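Local coordinates for protein oxidoreductase, zinc-binding dehydrogenase family (Myxococcus xanthus, PDB 5K1S) that is a zinc-containing reductase of the medium-chain family, involved in an alternative de novo route to isovaleryl coenzyme A, at residues T186-G191 and D266-S271; E231-R236 and S242-R247. All blocks are in the same frame, centred on the assembly; numbering follows the deposited sequence.

Contact 1: T186-G191 and D266-S271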
loop_
_atom_site.group_PDB
_atom_site.type_symbol
_atom_site.label_atom_id
_atom_site.label_comp_id
_atom_site.label_asym_id
_atom_site.label_seq_id
_atom_site.Cartn_x
_atom_site.Cartn_y
_atom_site.Cartn_z
ATOM N N THR A 186 -1.441 1.547 18.106
ATOM C CA THR A 186 -1.074 2.955 18.141
ATOM C C THR A 186 -1.185 3.527 16.735
ATOM O O THR A 186 -0.611 2.977 15.789
ATOM C CB THR A 186 0.346 3.139 18.679
ATOM O OG1 THR A 186 1.255 2.331 17.921
ATOM C CG2 THR A 186 0.421 2.742 20.147
ATOM N N VAL A 187 -1.921 4.627 16.602
ATOM C CA VAL A 187 -2.242 5.216 15.306
ATOM C C VAL A 187 -1.543 6.562 15.193
ATOM O O VAL A 187 -1.643 7.402 16.096
ATOM C CB VAL A 187 -3.762 5.375 15.124
ATOM C CG1 VAL A 187 -4.080 5.893 13.726
ATOM C CG2 VAL A 187 -4.471 4.053 15.386
ATOM N N LEU A 188 -0.841 6.765 14.083
ATOM C CA LEU A 188 -0.236 8.048 13.755
ATOM C C LEU A 188 -1.101 8.748 12.717
ATOM O O LEU A 188 -1.464 8.148 11.700
ATOM C CB LEU A 188 1.186 7.863 13.221
ATOM C CG LEU A 188 1.894 9.131 12.737
ATOM C CD1 LEU A 188 2.064 10.122 13.878
ATOM C CD2 LEU A 188 3.237 8.785 12.117
ATOM N N ILE A 189 -1.432 10.010 12.974
ATOM C CA ILE A 189 -2.265 10.799 12.075
ATOM C C ILE A 189 -1.533 12.098 11.775
ATOM O O ILE A 189 -1.167 12.837 12.697
ATOM C CB ILE A 189 -3.653 11.089 12.675
ATOM C CG1 ILE A 189 -4.361 9.778 13.035
ATOM C CG2 ILE A 189 -4.494 11.903 11.692
ATOM C CD1 ILE A 189 -5.682 9.963 13.764
ATOM N N THR A 190 -1.315 12.371 10.494
ATOM C CA THR A 190 -0.786 13.647 10.043
ATOM C C THR A 190 -1.935 14.550 9.609
ATOM O O THR A 190 -3.030 14.086 9.279
ATOM C CB THR A 190 0.199 13.459 8.886
ATOM O OG1 THR A 190 -0.496 12.971 7.732
ATOM C CG2 THR A 190 1.294 12.471 9.270
ATOM N N GLY A 191 -1.672 15.852 9.613
ATOM C CA GLY A 191 -2.728 16.811 9.318
ATOM C C GLY A 191 -3.960 16.607 10.171
ATOM O O GLY A 191 -5.087 16.799 9.699
ATOM N N ASP A 266 8.175 10.888 4.311
ATOM C CA ASP A 266 9.469 10.291 4.632
ATOM C C ASP A 266 9.625 10.075 6.133
ATOM O O ASP A 266 10.189 9.062 6.565
ATOM C CB ASP A 266 10.597 11.171 4.095
ATOM C CG ASP A 266 11.962 10.534 4.266
ATOM O OD1 ASP A 266 12.288 9.614 3.487
ATOM O OD2 ASP A 266 12.708 10.958 5.174
ATOM N N GLN A 267 9.133 11.012 6.945
ATOM C CA GLN A 267 9.200 10.848 8.395
ATOM C C GLN A 267 8.189 9.817 8.882
ATOM O O GLN A 267 8.471 9.061 9.819
ATOM C CB GLN A 267 8.967 12.191 9.084
ATOM C CG GLN A 267 10.093 13.190 8.897
ATOM C CD GLN A 267 11.360 12.779 9.617
ATOM O OE1 GLN A 267 11.535 13.070 10.801
ATOM N NE2 GLN A 267 12.250 12.097 8.907
ATOM N N THR A 268 7.004 9.778 8.265
ATOM C CA THR A 268 6.002 8.783 8.637
ATOM C C THR A 268 6.582 7.378 8.558
ATOM O O THR A 268 6.458 6.589 9.501
ATOM C CB THR A 268 4.771 8.908 7.732
ATOM O OG1 THR A 268 4.112 10.156 7.981
ATOM C CG2 THR A 268 3.785 7.766 7.982
ATOM N N LEU A 269 7.216 7.047 7.432
ATOM C CA LEU A 269 7.814 5.725 7.271
ATOM C C LEU A 269 8.775 5.415 8.412
ATOM O O LEU A 269 8.647 4.389 9.089
ATOM C CB LEU A 269 8.537 5.639 5.927
ATOM C CG LEU A 269 7.661 5.683 4.675
ATOM C CD1 LEU A 269 8.531 5.825 3.438
ATOM C CD2 LEU A 269 6.796 4.434 4.581
ATOM N N LYS A 270 9.752 6.298 8.637
ATOM C CA LYS A 270 10.709 6.093 9.718
ATOM C C LYS A 270 10.024 5.935 11.067
ATOM O O LYS A 270 10.615 5.364 11.989
ATOM C CB LYS A 270 11.693 7.263 9.768
ATOM C CG LYS A 270 12.499 7.443 8.493
ATOM C CD LYS A 270 13.230 8.771 8.482
ATOM C CE LYS A 270 13.967 8.984 7.172
ATOM N NZ LYS A 270 14.583 10.335 7.093
ATOM N N SER A 271 8.793 6.421 11.199
ATOM C CA SER A 271 8.043 6.337 12.441
ATOM C C SER A 271 7.264 5.035 12.578
ATOM O O SER A 271 6.622 4.823 13.613
ATOM C CB SER A 271 7.083 7.526 12.544
ATOM O OG SER A 271 6.419 7.542 13.793
#
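L188 and T190 meet T268 and S271 where the first strand of a Rossmann-type domain, 186-190, lies beneath helix 262-270. The contact is buried and small, and methyl groups do most of the touching. On the strand, L188 and T190 both point toward the helix, as expected of residues two apart, and the CA atoms of L188 and T268 come within 8.1 Å. L188 is fully stretched: CG is anti to the backbone N (chi1 175°) and CD2 in turn is anti to CA, which sends this methyl straight out from the sheet. L188 CD2 ends 3.8 Å from S271 OG and 4.3 Å from T268 CG2, so one leucine branch reaches two residues three positions apart.

The two threonine side chains are roughly perpendicular. T190 turns CG2 to the helix, where it lies 3.9 Å from T268 OG1, while its hydroxyl sits between the backbone N and the carbonyl carbon (chi1 67°). The hydroxyls share a polar partner beyond this pair: E258, at the end of the neighbouring strand 253-258, meets T190 OG1 with OE2 and has OE1 within hydrogen-bonding range of T268 OG1, bridging strand and helix. T190 OG1 also accepts the backbone N-H groups of I259 and V260, and these several partners fix its rotation. T268 OG1 is likewise within hydrogen-bonding range of the carbonyl of T264, one turn earlier. F240 adds an aromatic side chain against L188 and T268. On the outer side of the helix, K270 NZ binds D266 OD2 at 2.8 Å, approaching the syn side of the carboxylate and lying 19° out of its plane.

Contact 2: E231-R236 and S242-R247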
loop_
_atom_site.group_PDB
_atom_site.type_symbol
_atom_site.label_atom_id
_atom_site.label_comp_id
_atom_site.label_asym_id
_atom_site.label_seq_id
_atom_site.Cartn_x
_atom_site.Cartn_y
_atom_site.Cartn_z
ATOM N N GLU A 231 -1.579 11.742 22.310
ATOM C CA GLU A 231 -0.336 12.485 22.178
ATOM C C GLU A 231 -0.442 13.410 20.976
ATOM O O GLU A 231 -1.103 13.090 19.984
ATOM C CB GLU A 231 0.869 11.551 22.011
ATOM C CG GLU A 231 0.932 10.414 23.024
ATOM C CD GLU A 231 1.217 10.897 24.434
ATOM O OE1 GLU A 231 1.687 12.044 24.590
ATOM O OE2 GLU A 231 0.969 10.127 25.386
ATOM N N VAL A 232 0.213 14.563 21.074
ATOM C CA VAL A 232 0.235 15.550 20.002
ATOM C C VAL A 232 1.668 16.019 19.807
ATOM O O VAL A 232 2.400 16.233 20.780
ATOM C CB VAL A 232 -0.691 16.747 20.305
ATOM C CG1 VAL A 232 -0.743 17.691 19.110
ATOM C CG2 VAL A 232 -2.088 16.263 20.670
ATOM N N ILE A 233 2.067 16.173 18.547
ATOM C CA ILE A 233 3.409 16.612 18.188
ATOM C C ILE A 233 3.283 17.782 17.223
ATOM O O ILE A 233 2.498 17.724 16.270
ATOM C CB ILE A 233 4.237 15.475 17.554
ATOM C CG1 ILE A 233 4.397 14.320 18.549
ATOM C CG2 ILE A 233 5.607 15.991 17.106
ATOM C CD1 ILE A 233 5.051 13.082 17.962
ATOM N N VAL A 234 4.051 18.837 17.472
ATOM C CA VAL A 234 4.105 20.000 16.596
ATOM C C VAL A 234 5.339 19.859 15.718
ATOM O O VAL A 234 6.463 19.757 16.226
ATOM C CB VAL A 234 4.142 21.308 17.401
ATOM C CG1 VAL A 234 4.131 22.512 16.465
ATOM C CG2 VAL A 234 2.969 21.369 18.369
ATOM N N SER A 235 5.136 19.847 14.403
ATOM C CA SER A 235 6.242 19.663 13.475
ATOM C C SER A 235 5.786 20.026 12.073
ATOM O O SER A 235 4.653 19.726 11.688
ATOM C CB SER A 235 6.751 18.216 13.504
ATOM O OG SER A 235 7.685 17.984 12.464
ATOM N N ARG A 236 6.675 20.674 11.317
ATOM C CA ARG A 236 6.406 20.942 9.911
ATOM C C ARG A 236 6.368 19.666 9.086
ATOM O O ARG A 236 5.793 19.666 7.992
ATOM C CB ARG A 236 7.460 21.895 9.345
ATOM N N SER A 242 11.561 11.048 15.113
ATOM C CA SER A 242 12.217 10.713 16.372
ATOM C C SER A 242 11.312 10.989 17.566
ATOM O O SER A 242 11.378 10.269 18.570
ATOM C CB SER A 242 13.524 11.495 16.509
ATOM O OG SER A 242 13.283 12.890 16.581
ATOM N N ASP A 243 10.465 12.019 17.480
ATOM C CA ASP A 243 9.557 12.325 18.580
ATOM C C ASP A 243 8.535 11.215 18.790
ATOM O O ASP A 243 8.125 10.961 19.929
ATOM C CB ASP A 243 8.848 13.654 18.323
ATOM C CG ASP A 243 9.797 14.835 18.347
ATOM O OD1 ASP A 243 10.157 15.286 19.456
ATOM O OD2 ASP A 243 10.179 15.316 17.260
ATOM N N VAL A 244 8.107 10.550 17.715
ATOM C CA VAL A 244 7.173 9.437 17.855
ATOM C C VAL A 244 7.877 8.235 18.472
ATOM O O VAL A 244 7.377 7.621 19.422
ATOM C CB VAL A 244 6.541 9.086 16.497
ATOM C CG1 VAL A 244 5.547 7.940 16.654
ATOM C CG2 VAL A 244 5.851 10.305 15.897
ATOM N N ARG A 245 9.049 7.878 17.937
ATOM C CA ARG A 245 9.825 6.791 18.525
ATOM C C ARG A 245 10.130 7.062 19.992
ATOM O O ARG A 245 10.319 6.123 20.772
ATOM C CB ARG A 245 11.121 6.588 17.739
ATOM N N LYS A 246 10.176 8.337 20.386
ATOM C CA LYS A 246 10.346 8.681 21.793
ATOM C C LYS A 246 9.053 8.489 22.574
ATOM O O LYS A 246 9.069 7.939 23.681
ATOM C CB LYS A 246 10.834 10.125 21.922
ATOM C CG LYS A 246 12.324 10.252 22.178
ATOM C CD LYS A 246 12.807 11.678 21.967
ATOM C CE LYS A 246 14.262 11.834 22.375
ATOM N NZ LYS A 246 14.839 13.124 21.911
ATOM N N ARG A 247 7.924 8.931 22.016
ATOM C CA ARG A 247 6.638 8.794 22.685
ATOM C C ARG A 247 6.071 7.383 22.608
ATOM O O ARG A 247 5.076 7.099 23.283
ATOM C CB ARG A 247 5.630 9.781 22.090
ATOM C CG ARG A 247 5.879 11.227 22.485
ATOM C CD ARG A 247 4.859 12.163 21.857
ATOM N NE ARG A 247 4.929 13.509 22.421
ATOM C CZ ARG A 247 5.820 14.429 22.066
ATOM N NH1 ARG A 247 6.737 14.160 21.146
ATOM N NH2 ARG A 247 5.800 15.626 22.638
#
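The contact between E231, I233 and R247 belongs to the beta-alpha-beta crossover that leaves strand 231-234 of the Rossmann-type sheet and returns to strand 253-258 through helix 240-247. Strand and helix run nearly antiparallel, at 157°, with axes 9.8 Å apart at their closest. The side chains of I233 and R247 run alongside each other, pointing opposite ways: the arginine is extended from CG to NE and lays its guanidinium over the isoleucine, with I233 CG1 3.5 Å from R247 NH1 and displaced toward the rim of that face. The backbone O of V232 lies over the same face. D243 CB meets the guanidinium at its edge, in plane, and D243 OD1 forms a long salt bridge with R247 NH1 at 4.0 Å. E231, bent at chi2, brings OE1 to 4.2 Å from R247 NE, beyond salt-bridge range, with the carboxylate and guanidinium planes turned 49° from each other; the attraction is probably only diffuse. Deeper in, I233 CD1 packs on V244 CG2 at 3.6 Å and on D243 CB at 3.9 Å, the isoleucine and valine roughly perpendicular. Without the guanidinium of R247, as with an alanine here, the flank of I233 would probably be uncovered and the D243 carboxylate left without its distant positive mate. R210, on the adjacent strand 210-215, ties the layers together, pairing with E231 OE2 and bonding to the carbonyl of R247. I233 also rests on I212 of that strand and on F240 at the start of the helix, while V232 turns to the other face and packs against helix 221-226.

The two contacts lie on one six-stranded parallel sheet, their centres about 9 Å apart. Strand 186-190 of contact 1 and edge strand 231-234 of contact 2 are separated by strand 210-215, and helices 262-270 and 240-247 lie side by side over the same face. Along the chain, both segments of contact 2 fall between the two of contact 1. L188 CD1 approaches V244 CG2 at 4.3 Å, so the two contacts touch through L188 and V244. In this Rossmann-type domain, contact 1 joins the first strand to a helix of the second half, and contact 2 lies at the crossover between the halves, away from both zinc sites.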